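Local coordinates for protein WZI (Escherichia coli, PDB 2YNK) that probably binds capsular polysaccharide at the cell surface, as an outer-membrane lectin that takes part in group 1 capsule assembly, at residues P149-P154 with R162-R167; E328-R333 with L359-G364. All blocks are in the same frame, centred on the assembly; numbering follows the deposited sequence.

Contact 1 of 2, residues P149-P154 with R162-R167; sequences PQWWGP and RGDAMR
Gln-150 OE1 accepts a hydrogen bond from Arg-162 NH2 at 3.0 Å, with a bent N-H...O angle of 139° and the donor tilted out of the amide's carbonyl plane; the oxygen comes to the edge of the guanidinium. The other end of the amide, NE2, is held by Gln-196 and Ser-198 of strand 193-201, which fixes how OE1 is presented. Arg-162 curls back on itself, its chain bent at CD and NE by chi2 and chi3 (-67° and -61°). Its NH1 donates to the carbonyl O of the next residue, Gly-163, at 2.8 Å, and is also bonded to Leu-359 O. The aliphatic base of the same side chain lies against Trp-152: Arg-162 CB sits over one face of the indole, offset toward the rim and 4.0 Å from CD2, while CG is close to CE3. Between the backbones, Trp-152 N donates to Arg-162 O at 3.0 Å.

Both segments belong to the long connection between strands 141-145 and 170-176 of the closed antiparallel barrel. This connection folds inward rather than staying at the rim, so the contact lies close to the centre of the chain, and Trp-151 and Trp-152 form a short strand that pairs with residues 29-30. The two indoles are used differently. Trp-152 NE1 shares the acceptor Gln-196 OE1 with Gln-150, whereas Trp-151 offers its ring edge, with CZ3 3.6 Å from Asp-164 CB near the ring plane and the carboxylate turned perpendicular to the indole. Phe-86 packs edge-to-face with Trp-151, and Asp-164 OD2 accepts from Gly-87 N, so residues 86-87 meet both partners of this pair.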
ATOM      1  N   PRO A 149      -7.641  -0.822  -4.465  1.00 44.78           N
ATOM      2  CA  PRO A 149      -6.663  -0.131  -3.631  1.00 45.32           C
ATOM      3  C   PRO A 149      -5.330   0.065  -4.340  1.00 48.15           C
ATOM      4  O   PRO A 149      -4.941  -0.758  -5.206  1.00 49.99           O
ATOM      5  CB  PRO A 149      -6.488  -1.075  -2.435  1.00 44.14           C
ATOM      6  CG  PRO A 149      -6.841  -2.416  -2.959  1.00 43.48           C
ATOM      7  CD  PRO A 149      -7.937  -2.172  -3.954  1.00 44.40           C
ATOM      8  N   GLN A 150      -4.636   1.137  -3.954  1.00 48.34           N
ATOM      9  CA  GLN A 150      -3.303   1.436  -4.479  1.00 48.88           C
ATOM     10  C   GLN A 150      -2.278   1.497  -3.355  1.00 47.52           C
ATOM     11  O   GLN A 150      -2.634   1.474  -2.158  1.00 45.81           O
ATOM     12  CB  GLN A 150      -3.306   2.780  -5.209  1.00 50.22           C
ATOM     13  CG  GLN A 150      -4.105   2.816  -6.499  1.00 50.73           C
ATOM     14  CD  GLN A 150      -4.641   4.205  -6.800  1.00 52.05           C
ATOM     15  OE1 GLN A 150      -5.448   4.761  -6.038  1.00 51.85           O
ATOM     16  NE2 GLN A 150      -4.210   4.769  -7.922  1.00 53.03           N
ATOM     17  N   TRP A 151      -1.009   1.566  -3.757  1.00 43.96           N
ATOM     18  CA  TRP A 151       0.066   1.964  -2.859  1.00 43.41           C
ATOM     19  C   TRP A 151       1.091   2.714  -3.625  1.00 43.40           C
ATOM     20  O   TRP A 151       1.645   2.189  -4.595  1.00 44.20           O
ATOM     21  CB  TRP A 151       0.703   0.764  -2.206  1.00 42.80           C
ATOM     22  CG  TRP A 151       1.694   1.094  -1.124  1.00 43.12           C
ATOM     23  CD1 TRP A 151       3.055   1.340  -1.264  1.00 44.55           C
ATOM     24  CD2 TRP A 151       1.437   1.190   0.313  1.00 44.13           C
ATOM     25  NE1 TRP A 151       3.639   1.575  -0.045  1.00 44.77           N
ATOM     26  CE2 TRP A 151       2.717   1.501   0.943  1.00 44.29           C
ATOM     27  CE3 TRP A 151       0.309   1.054   1.112  1.00 45.17           C
ATOM     28  CZ2 TRP A 151       2.837   1.660   2.313  1.00 44.12           C
ATOM     29  CZ3 TRP A 151       0.449   1.209   2.494  1.00 44.07           C
ATOM     30  CH2 TRP A 151       1.682   1.500   3.074  1.00 43.94           C
ATOM     31  N   TRP A 152       1.355   3.950  -3.205  1.00 42.58           N
ATOM     32  CA  TRP A 152       2.327   4.809  -3.886  1.00 42.02           C
ATOM     33  C   TRP A 152       3.551   5.084  -3.044  1.00 43.17           C
ATOM     34  O   TRP A 152       3.534   5.942  -2.150  1.00 41.30           O
ATOM     35  CB  TRP A 152       1.663   6.108  -4.303  1.00 40.23           C
ATOM     36  CG  TRP A 152       0.804   5.971  -5.530  1.00 39.43           C
ATOM     37  CD1 TRP A 152       0.385   4.803  -6.164  1.00 39.42           C
ATOM     38  CD2 TRP A 152       0.191   7.051  -6.295  1.00 39.10           C
ATOM     39  NE1 TRP A 152      -0.404   5.090  -7.242  1.00 38.71           N
ATOM     40  CE2 TRP A 152      -0.549   6.416  -7.382  1.00 38.82           C
ATOM     41  CE3 TRP A 152       0.178   8.430  -6.189  1.00 39.98           C
ATOM     42  CZ2 TRP A 152      -1.243   7.146  -8.313  1.00 40.20           C
ATOM     43  CZ3 TRP A 152      -0.524   9.163  -7.136  1.00 40.33           C
ATOM     44  CH2 TRP A 152      -1.220   8.536  -8.172  1.00 41.42           C
ATOM     45  N   GLY A 153       4.628   4.345  -3.332  1.00 42.50           N
ATOM     46  CA  GLY A 153       5.924   4.605  -2.726  1.00 42.21           C
ATOM     47  C   GLY A 153       6.562   3.396  -2.083  1.00 42.24           C
ATOM     48  O   GLY A 153       5.956   2.336  -2.010  1.00 42.39           O
ATOM     49  N   PRO A 154       7.796   3.561  -1.592  1.00 43.34           N
ATOM     50  CA  PRO A 154       8.608   2.455  -1.114  1.00 44.82           C
ATOM     51  C   PRO A 154       8.425   2.121   0.356  1.00 45.27           C
ATOM     52  O   PRO A 154       9.050   1.179   0.853  1.00 47.58           O
ATOM     53  CB  PRO A 154      10.024   2.962  -1.352  1.00 45.70           C
ATOM     54  CG  PRO A 154       9.913   4.431  -1.131  1.00 45.90           C
ATOM     55  CD  PRO A 154       8.522   4.840  -1.516  1.00 44.36           C
ATOM     56  N   ARG A 162      -0.742   8.306  -1.303  1.00 46.44           N
ATOM     57  CA  ARG A 162      -1.840   7.398  -1.591  1.00 45.79           C
ATOM     58  C   ARG A 162      -1.535   6.025  -1.031  1.00 46.20           C
ATOM     59  O   ARG A 162      -0.761   5.253  -1.607  1.00 46.91           O
ATOM     60  CB  ARG A 162      -2.140   7.310  -3.087  1.00 46.41           C
ATOM     61  CG  ARG A 162      -3.024   8.441  -3.612  1.00 46.78           C
ATOM     62  CD  ARG A 162      -4.458   8.407  -3.078  1.00 46.40           C
ATOM     63  NE  ARG A 162      -5.158   7.177  -3.456  1.00 45.13           N
ATOM     64  CZ  ARG A 162      -5.371   6.136  -2.654  1.00 46.78           C
ATOM     65  NH1 ARG A 162      -4.977   6.138  -1.374  1.00 47.02           N
ATOM     66  NH2 ARG A 162      -5.991   5.066  -3.140  1.00 47.59           N
ATOM     67  N   GLY A 163      -2.162   5.737   0.105  1.00 44.72           N
ATOM     68  CA  GLY A 163      -2.022   4.465   0.760  1.00 42.84           C
ATOM     69  C   GLY A 163      -3.305   3.663   0.779  1.00 42.63           C
ATOM     70  O   GLY A 163      -4.145   3.757  -0.117  1.00 41.16           O
ATOM     71  N   ASP A 164      -3.462   2.953   1.888  1.00 42.75           N
ATOM     72  CA  ASP A 164      -4.191   1.711   1.996  1.00 41.02           C
ATOM     73  C   ASP A 164      -5.147   1.697   3.167  1.00 41.11           C
ATOM     74  O   ASP A 164      -5.802   0.683   3.395  1.00 38.41           O
ATOM     75  CB  ASP A 164      -3.126   0.677   2.343  1.00 43.78           C
ATOM     76  CG  ASP A 164      -3.387  -0.651   1.764  1.00 44.35           C
ATOM     77  OD1 ASP A 164      -4.085  -0.737   0.735  1.00 45.17           O
ATOM     78  OD2 ASP A 164      -2.847  -1.610   2.333  1.00 45.93           O
ATOM     79  N   ALA A 165      -5.200   2.810   3.912  1.00 41.29           N
ATOM     80  CA  ALA A 165      -5.704   2.853   5.278  1.00 42.09           C
ATOM     81  C   ALA A 165      -7.081   3.497   5.314  1.00 44.33           C
ATOM     82  O   ALA A 165      -7.307   4.495   6.013  1.00 45.81           O
ATOM     83  CB  ALA A 165      -4.727   3.644   6.138  1.00 42.57           C
HETATM   84  N   MSE A 166      -7.996   2.921   4.544  1.00 45.08           N
HETATM   85  CA  MSE A 166      -9.193   3.622   4.076  1.00 47.48           C
HETATM   86  C   MSE A 166      -9.843   2.725   3.068  1.00 48.42           C
HETATM   87  O   MSE A 166      -9.205   1.828   2.525  1.00 47.16           O
HETATM   88  CB  MSE A 166      -8.778   4.900   3.351  1.00 48.41           C
HETATM   89  CG  MSE A 166      -7.473   4.588   2.595  1.00 48.54           C
HETATM   90 SE   MSE A 166      -7.595   5.185   0.755  1.00 50.73          SE
HETATM   91  CE  MSE A 166      -8.308   3.514  -0.009  1.00 55.62           C
ATOM     92  N   ARG A 167     -11.115   2.961   2.786  1.00 49.35           N
ATOM     93  CA  ARG A 167     -11.837   2.092   1.877  1.00 48.06           C
ATOM     94  C   ARG A 167     -11.491   2.502   0.463  1.00 48.16           C
ATOM     95  O   ARG A 167     -11.496   3.700   0.159  1.00 49.48           O
ATOM     96  CB  ARG A 167     -13.343   2.165   2.120  1.00 46.82           C
ATOM     97  CG  ARG A 167     -13.704   1.798   3.541  1.00 48.32           C
ATOM     98  CD  ARG A 167     -15.202   1.784   3.774  1.00 50.19           C
ATOM     99  NE  ARG A 167     -15.668   0.416   3.901  1.00 50.37           N
ATOM    100  CZ  ARG A 167     -15.974  -0.183   5.041  1.00 52.80           C
ATOM    101  NH1 ARG A 167     -15.922   0.456   6.199  1.00 54.30           N
ATOM    102  NH2 ARG A 167     -16.366  -1.440   5.015  1.00 55.71           N
TER

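Contact 2 of 2, residues E328-R333 with L359-G364; sequences EAHDTR and LGDAMG
A buried polar contact, centred on the hydrogen bond from His-330 to Asp-361, joins the end of barrel strand 322-331 to the loop that leads into strand 368-377, its neighbour in the sheet. His-330 ND1 donates to Asp-361 OD2 with an N-H...O angle of 154°; the modelled 2.5 Å is shorter than such a bond should be, and its exact length is doubtful at this resolution. The oxygen lies at the ring edge, near its plane, and the carboxylate is turned 47° from the imidazole. Asp-361 opens a type I turn closed by Gly-364 N bonding to Asp-361 O at 3.1 Å.

Within that turn Met-363, built as selenomethionine, sends its terminal CE against the end of the strand and the residue after it, 3.9 Å from His-330 CB and 3.5 Å from Thr-332 CG2. Thr-332 OG1 approaches Gly-364 O to 2.9 Å, and it accepts a hydrogen bond from Gly-367 N.

On the other side of the imidazole, NE2 donates almost straight to Glu-328 OE2 at 2.7 Å, in the plane of the ring. Glu-328 is itself held by Tyr-290 and by the backbone nitrogens of Tyr-156 and Glu-157. A carboxylate oxygen facing each ring nitrogen would be consistent with a doubly protonated imidazole, whose charge would then offset the two nearby acids.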
ATOM      1  N   GLU A 328      11.770   2.326   9.905  1.00 52.70           N
ATOM      2  CA  GLU A 328      11.119   3.358   9.112  1.00 52.29           C
ATOM      3  C   GLU A 328      10.618   4.526   9.982  1.00 53.57           C
ATOM      4  O   GLU A 328      10.001   4.305  11.027  1.00 55.28           O
ATOM      5  CB  GLU A 328       9.961   2.716   8.336  1.00 50.86           C
ATOM      6  CG  GLU A 328       9.384   3.583   7.225  1.00 50.64           C
ATOM      7  CD  GLU A 328       8.425   2.836   6.314  1.00 50.56           C
ATOM      8  OE1 GLU A 328       8.705   1.669   5.967  1.00 50.38           O
ATOM      9  OE2 GLU A 328       7.386   3.419   5.927  1.00 52.00           O
ATOM     10  N   ALA A 329      10.889   5.760   9.546  1.00 52.77           N
ATOM     11  CA  ALA A 329      10.470   6.970  10.275  1.00 52.56           C
ATOM     12  C   ALA A 329       9.559   7.845   9.416  1.00 50.70           C
ATOM     13  O   ALA A 329       9.851   8.057   8.243  1.00 50.99           O
ATOM     14  CB  ALA A 329      11.682   7.765  10.736  1.00 51.97           C
ATOM     15  N   HIS A 330       8.454   8.327   9.990  1.00 49.71           N
ATOM     16  CA  HIS A 330       7.526   9.224   9.290  1.00 50.03           C
ATOM     17  C   HIS A 330       7.378  10.523  10.024  1.00 51.53           C
ATOM     18  O   HIS A 330       7.462  10.563  11.246  1.00 51.48           O
ATOM     19  CB  HIS A 330       6.136   8.609   9.212  1.00 50.12           C
ATOM     20  CG  HIS A 330       6.040   7.368   8.360  1.00 51.22           C
ATOM     21  ND1 HIS A 330       4.864   6.894   7.936  1.00 51.88           N
ATOM     22  CD2 HIS A 330       7.015   6.509   7.849  1.00 51.12           C
ATOM     23  CE1 HIS A 330       5.064   5.786   7.206  1.00 52.05           C
ATOM     24  NE2 HIS A 330       6.381   5.553   7.156  1.00 51.10           N
ATOM     25  N   ASP A 331       7.123  11.599   9.287  1.00 53.12           N
ATOM     26  CA  ASP A 331       6.715  12.867   9.893  1.00 55.82           C
ATOM     27  C   ASP A 331       5.672  13.547   9.012  1.00 55.57           C
ATOM     28  O   ASP A 331       5.986  14.050   7.934  1.00 54.51           O
ATOM     29  CB  ASP A 331       7.923  13.789  10.111  1.00 59.56           C
ATOM     30  CG  ASP A 331       7.576  15.031  10.933  1.00 62.98           C
ATOM     31  OD1 ASP A 331       6.660  15.770  10.518  1.00 66.80           O
ATOM     32  OD2 ASP A 331       8.221  15.276  11.984  1.00 63.31           O
ATOM     33  N   THR A 332       4.426  13.560   9.480  1.00 56.99           N
ATOM     34  CA  THR A 332       3.326  14.147   8.715  1.00 56.98           C
ATOM     35  C   THR A 332       2.897  15.520   9.252  1.00 58.83           C
ATOM     36  O   THR A 332       1.784  15.985   8.990  1.00 57.55           O
ATOM     37  CB  THR A 332       2.132  13.182   8.625  1.00 55.08           C
ATOM     38  OG1 THR A 332       1.640  12.903   9.941  1.00 55.81           O
ATOM     39  CG2 THR A 332       2.563  11.886   7.940  1.00 52.17           C
ATOM     40  N   ARG A 333       3.786  16.175   9.988  1.00 60.61           N
ATOM     41  CA  ARG A 333       3.642  17.604  10.234  1.00 64.74           C
ATOM     42  C   ARG A 333       4.084  18.363   8.984  1.00 64.30           C
ATOM     43  O   ARG A 333       4.567  17.762   8.021  1.00 63.06           O
ATOM     44  CB  ARG A 333       4.491  18.035  11.431  1.00 68.94           C
ATOM     45  CG  ARG A 333       4.096  17.378  12.744  1.00 71.89           C
ATOM     46  CD  ARG A 333       5.031  17.774  13.870  1.00 74.03           C
ATOM     47  NE  ARG A 333       6.334  17.134  13.731  1.00 74.78           N
ATOM     48  CZ  ARG A 333       7.376  17.378  14.520  1.00 76.75           C
ATOM     49  NH1 ARG A 333       7.285  18.252  15.519  1.00 78.44           N
ATOM     50  NH2 ARG A 333       8.520  16.742  14.304  1.00 76.71           N
ATOM     51  N   LEU A 359      -6.428   9.007   3.231  1.00 42.76           N
ATOM     52  CA  LEU A 359      -6.012   8.563   1.917  1.00 44.39           C
ATOM     53  C   LEU A 359      -4.473   8.522   1.819  1.00 46.29           C
ATOM     54  O   LEU A 359      -3.912   7.962   0.881  1.00 45.51           O
ATOM     55  CB  LEU A 359      -6.557   9.517   0.843  1.00 44.98           C
ATOM     56  CG  LEU A 359      -7.897   9.213   0.181  1.00 45.09           C
ATOM     57  CD1 LEU A 359      -9.035   9.273   1.185  1.00 46.81           C
ATOM     58  CD2 LEU A 359      -8.131  10.196  -0.956  1.00 44.55           C
ATOM     59  N   GLY A 360      -3.806   9.153   2.778  1.00 47.55           N
ATOM     60  CA  GLY A 360      -2.359   9.159   2.843  1.00 47.04           C
ATOM     61  C   GLY A 360      -1.910   8.188   3.899  1.00 46.75           C
ATOM     62  O   GLY A 360      -2.322   7.037   3.884  1.00 50.99           O
ATOM     63  N   ASP A 361      -1.075   8.653   4.821  1.00 46.98           N
ATOM     64  CA  ASP A 361      -0.453   7.778   5.815  1.00 48.83           C
ATOM     65  C   ASP A 361      -1.448   7.313   6.880  1.00 47.61           C
ATOM     66  O   ASP A 361      -2.329   8.061   7.283  1.00 48.22           O
ATOM     67  CB  ASP A 361       0.726   8.504   6.482  1.00 50.63           C
ATOM     68  CG  ASP A 361       1.690   7.555   7.190  1.00 52.63           C
ATOM     69  OD1 ASP A 361       1.476   6.311   7.190  1.00 53.83           O
ATOM     70  OD2 ASP A 361       2.677   8.074   7.752  1.00 52.86           O
ATOM     71  N   ALA A 362      -1.270   6.084   7.358  1.00 48.20           N
ATOM     72  CA  ALA A 362      -2.210   5.470   8.312  1.00 48.22           C
ATOM     73  C   ALA A 362      -2.514   6.339   9.559  1.00 48.76           C
ATOM     74  O   ALA A 362      -3.612   6.275  10.099  1.00 46.51           O
ATOM     75  CB  ALA A 362      -1.714   4.088   8.725  1.00 44.20           C
HETATM   76  N   MSE A 363      -1.532   7.127   9.994  1.00 51.58           N
HETATM   77  CA  MSE A 363      -1.640   8.019  11.162  1.00 54.07           C
HETATM   78  C   MSE A 363      -2.586   9.183  11.025  1.00 55.63           C
HETATM   79  O   MSE A 363      -3.243   9.586  11.985  1.00 54.72           O
HETATM   80  CB  MSE A 363      -0.306   8.736  11.345  1.00 55.86           C
HETATM   81  CG  MSE A 363       0.582   8.052  12.350  1.00 58.66           C
HETATM   82 SE   MSE A 363       2.302   9.007  12.447  1.00 67.41          SE
HETATM   83  CE  MSE A 363       2.589   9.646  10.603  1.00 63.18           C
ATOM     84  N   GLY A 364      -2.622   9.763   9.831  1.00 56.05           N
ATOM     85  CA  GLY A 364      -3.248  11.056   9.626  1.00 55.34           C
ATOM     86  C   GLY A 364      -2.166  12.106   9.656  1.00 55.58           C
ATOM     87  O   GLY A 364      -0.980  11.788   9.599  1.00 55.80           O
TER

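How the contacts relate
Both segments of contact 1 precede those of contact 2 in the sequence, and the two centres are about 12 Å apart inside the same 18-stranded barrel. Contact 1 joins two parts of one inward-folded connection near the middle of the chain; contact 2 ties the loop 359-364 to a wall strand. They touch through that loop: Leu-359 O is 2.9 Å from Gly-163 N, a probable hydrogen bond, and Ala-165 packs on Ala-362. The inner segments 149-154 and 162-167 are thereby linked through loop 359-364 to strand 322-331, an arrangement consistent with folded-in loops filling part of the barrel's interior.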